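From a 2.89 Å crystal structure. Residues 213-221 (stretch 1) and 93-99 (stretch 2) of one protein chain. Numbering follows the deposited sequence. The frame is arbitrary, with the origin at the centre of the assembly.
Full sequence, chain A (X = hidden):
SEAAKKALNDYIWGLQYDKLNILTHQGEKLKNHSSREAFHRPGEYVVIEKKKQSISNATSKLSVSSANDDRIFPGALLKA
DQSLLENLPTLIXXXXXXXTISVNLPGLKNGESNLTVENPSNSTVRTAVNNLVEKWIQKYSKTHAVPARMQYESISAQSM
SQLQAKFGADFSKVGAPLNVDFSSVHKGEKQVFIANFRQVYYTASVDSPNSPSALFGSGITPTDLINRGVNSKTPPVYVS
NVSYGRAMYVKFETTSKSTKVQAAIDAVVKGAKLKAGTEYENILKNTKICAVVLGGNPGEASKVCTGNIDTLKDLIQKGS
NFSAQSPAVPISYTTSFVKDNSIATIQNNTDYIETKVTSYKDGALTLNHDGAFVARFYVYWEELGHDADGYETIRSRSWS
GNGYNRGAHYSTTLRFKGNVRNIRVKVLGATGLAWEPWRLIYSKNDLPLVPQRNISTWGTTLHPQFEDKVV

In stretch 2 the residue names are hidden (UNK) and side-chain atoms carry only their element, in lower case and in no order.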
# COMPACT_ATOMS: atom_id res chain seq x y z
N SER A 213 11.17 -27.87 23.12
CA SER A 213 12.30 -28.79 23.00
C SER A 213 12.21 -29.62 21.72
O SER A 213 13.25 -29.98 21.15
CB SER A 213 12.36 -29.71 24.21
OG SER A 213 11.09 -30.26 24.50
N ALA A 214 11.00 -29.94 21.27
CA ALA A 214 10.84 -30.75 20.07
C ALA A 214 11.60 -30.16 18.89
O ALA A 214 12.14 -30.90 18.05
CB ALA A 214 9.35 -30.89 19.73
N LEU A 215 11.67 -28.84 18.81
CA LEU A 215 12.40 -28.18 17.74
C LEU A 215 13.91 -28.29 17.88
O LEU A 215 14.63 -27.92 16.95
CB LEU A 215 12.00 -26.70 17.66
CG LEU A 215 10.62 -26.41 17.09
CD1 LEU A 215 10.21 -24.98 17.41
CD2 LEU A 215 10.58 -26.65 15.59
N PHE A 216 14.41 -28.78 19.02
CA PHE A 216 15.83 -28.96 19.24
C PHE A 216 16.12 -30.44 19.49
O PHE A 216 15.36 -31.12 20.19
CB PHE A 216 16.32 -28.12 20.43
CG PHE A 216 16.11 -26.64 20.24
CD1 PHE A 216 17.03 -25.88 19.55
CD2 PHE A 216 14.99 -26.01 20.76
CE1 PHE A 216 16.84 -24.52 19.37
CE2 PHE A 216 14.79 -24.65 20.59
CZ PHE A 216 15.72 -23.90 19.90
N GLY A 217 17.22 -30.93 18.92
CA GLY A 217 17.48 -32.35 18.88
C GLY A 217 18.13 -32.92 20.12
O GLY A 217 17.47 -33.15 21.13
N SER A 218 19.44 -33.17 20.04
CA SER A 218 20.18 -33.81 21.11
C SER A 218 19.96 -33.12 22.45
O SER A 218 19.25 -32.11 22.53
CB SER A 218 21.68 -33.84 20.78
OG SER A 218 22.45 -34.24 21.89
N GLY A 219 20.57 -33.66 23.51
CA GLY A 219 20.43 -33.10 24.84
C GLY A 219 20.84 -31.65 24.91
O GLY A 219 21.85 -31.31 25.54
N ILE A 220 20.08 -30.78 24.26
CA ILE A 220 20.34 -29.34 24.30
C ILE A 220 19.89 -28.81 25.65
O ILE A 220 18.80 -29.15 26.14
CB ILE A 220 19.63 -28.62 23.14
CG1 ILE A 220 20.15 -29.10 21.78
CG2 ILE A 220 19.81 -27.12 23.25
CD1 ILE A 220 21.62 -28.82 21.52
N THR A 221 20.72 -27.98 26.25
CA THR A 221 20.45 -27.36 27.54
C THR A 221 20.07 -25.90 27.34
O THR A 221 20.22 -25.35 26.24
CB THR A 221 21.69 -27.48 28.44
OG1 THR A 221 21.52 -26.67 29.62
CG2 THR A 221 22.94 -27.03 27.72
N UNK A 93 22.71 -21.45 14.68
CA UNK A 93 23.51 -22.65 14.41
C UNK A 93 23.45 -23.66 15.55
O UNK A 93 24.18 -23.54 16.53
c UNK A 93 24.93 -22.09 14.22
c UNK A 93 23.55 -20.29 15.02
c UNK A 93 24.95 -20.87 15.07
N UNK A 94 22.57 -24.65 15.41
CA UNK A 94 22.32 -25.60 16.49
C UNK A 94 21.64 -26.83 15.89
O UNK A 94 20.93 -26.73 14.89
c UNK A 94 21.23 -25.93 18.74
c UNK A 94 21.45 -24.96 17.60
c UNK A 94 20.12 -24.48 17.04
N UNK A 95 21.87 -27.98 16.51
CA UNK A 95 21.19 -29.20 16.11
C UNK A 95 19.68 -29.03 16.27
O UNK A 95 19.20 -28.13 16.97
o UNK A 95 23.85 -29.80 17.75
c UNK A 95 21.68 -30.38 16.94
c UNK A 95 23.19 -30.49 16.97
n UNK A 95 23.74 -31.34 16.12
N UNK A 96 18.93 -29.90 15.61
CA UNK A 96 17.47 -29.81 15.62
C UNK A 96 16.86 -31.19 15.76
O UNK A 96 17.51 -32.22 15.55
c UNK A 96 16.94 -29.14 14.34
n UNK A 96 16.47 -25.89 12.75
c UNK A 96 17.57 -25.84 12.00
c UNK A 96 16.74 -27.64 14.46
n UNK A 96 18.01 -24.68 11.55
c UNK A 96 15.91 -27.12 13.30
n UNK A 96 18.23 -26.96 11.71
N UNK A 97 15.58 -31.20 16.12
CA UNK A 97 14.79 -32.41 16.19
C UNK A 97 13.92 -32.58 14.97
O UNK A 97 14.11 -31.93 13.93
N UNK A 98 12.93 -33.46 15.09
CA UNK A 98 12.04 -33.73 13.97
C UNK A 98 11.11 -32.55 13.72
O UNK A 98 10.73 -31.83 14.65
c UNK A 98 10.32 -37.85 15.51
c UNK A 98 12.05 -36.19 14.68
c UNK A 98 11.22 -34.99 14.23
c UNK A 98 11.35 -37.52 14.43
n UNK A 98 9.17 -36.89 15.57
N UNK A 99 10.74 -32.37 12.46
CA UNK A 99 9.82 -31.31 12.05
C UNK A 99 8.70 -31.94 11.24
O UNK A 99 8.96 -32.59 10.22
o UNK A 99 11.78 -29.90 11.85
c UNK A 99 9.68 -28.97 11.16
c UNK A 99 10.53 -30.23 11.23

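Position 93 carries three side-chain carbons, and they close a ring onto the backbone N. That closure makes it Pro 93; it lies out of reach of the other stretch.

At position 94 there are three carbons, one bearing the other two. A branch directly at CB with no heteroatom gives Val 94. Its CA-to-CB bond points toward stretch 1, and the fork is well used: CG1 lies 4.0 Å from CE1 of Phe 216, at the edge of the ring and near its plane, while CG2 lies 4.0 Å from CD1 of Ile 220. A short branched side chain thus meets two apolar neighbours at once.

Position 95 has two carbons, the second carrying one oxygen and one nitrogen: a short amide, hence Asn 95. Its CA-to-CB bond too points toward stretch 1, but its OD1 comes no closer than 4.5 Å to CD1 of Ile 220, a loose approach without a hydrogen bond.

Position 96 shows three carbons, a nitrogen, then a carbon with two more nitrogens. This guanidinium chain is Arg 96. Its CA-to-CB bond points away overall, yet its aliphatic base stays close, with CG 3.3 Å from O of Leu 215.

Position 97 has no side-chain atoms, so it is Gly 97. The absence matters: an ideal CB would sit 2.4 Å from O of Ala 214, a clash. Instead, CA makes a CA-H...O contact with that same Ala 214 O at 3.6 Å.

At position 98, four carbons in a row end in a nitrogen, which identifies Lys 98. Its CA-to-CB bond points away from stretch 1, and the residue is exposed; its backbone O lies 3.8 Å from O of Ala 214.

Position 99 has one carbon carrying an oxygen and a carbon, the pattern of Thr 99. It is buried, but makes no contact within 4.5 Å of stretch 1.

The contact works by close backbone packing beside a small apolar cluster. Gly 217 and Gly 97 face each other with their CA atoms 3.8 Å apart, and an ideal CB on Gly 217 would also clash, 2.3 Å from O of Arg 96. Gly 217 CA instead makes a CA-H...O contact with Arg 96 O at 3.3 Å. No hydrogen bond crosses the interface: N of Gly 217 and N of Gly 97 are 3.3 Å apart, but both are donors. The design rule is glycine where two backbones meet, with Val 94 packing against Phe 216 and Ile 220.

Stretch 2, residues 93-99: PVNRGKT
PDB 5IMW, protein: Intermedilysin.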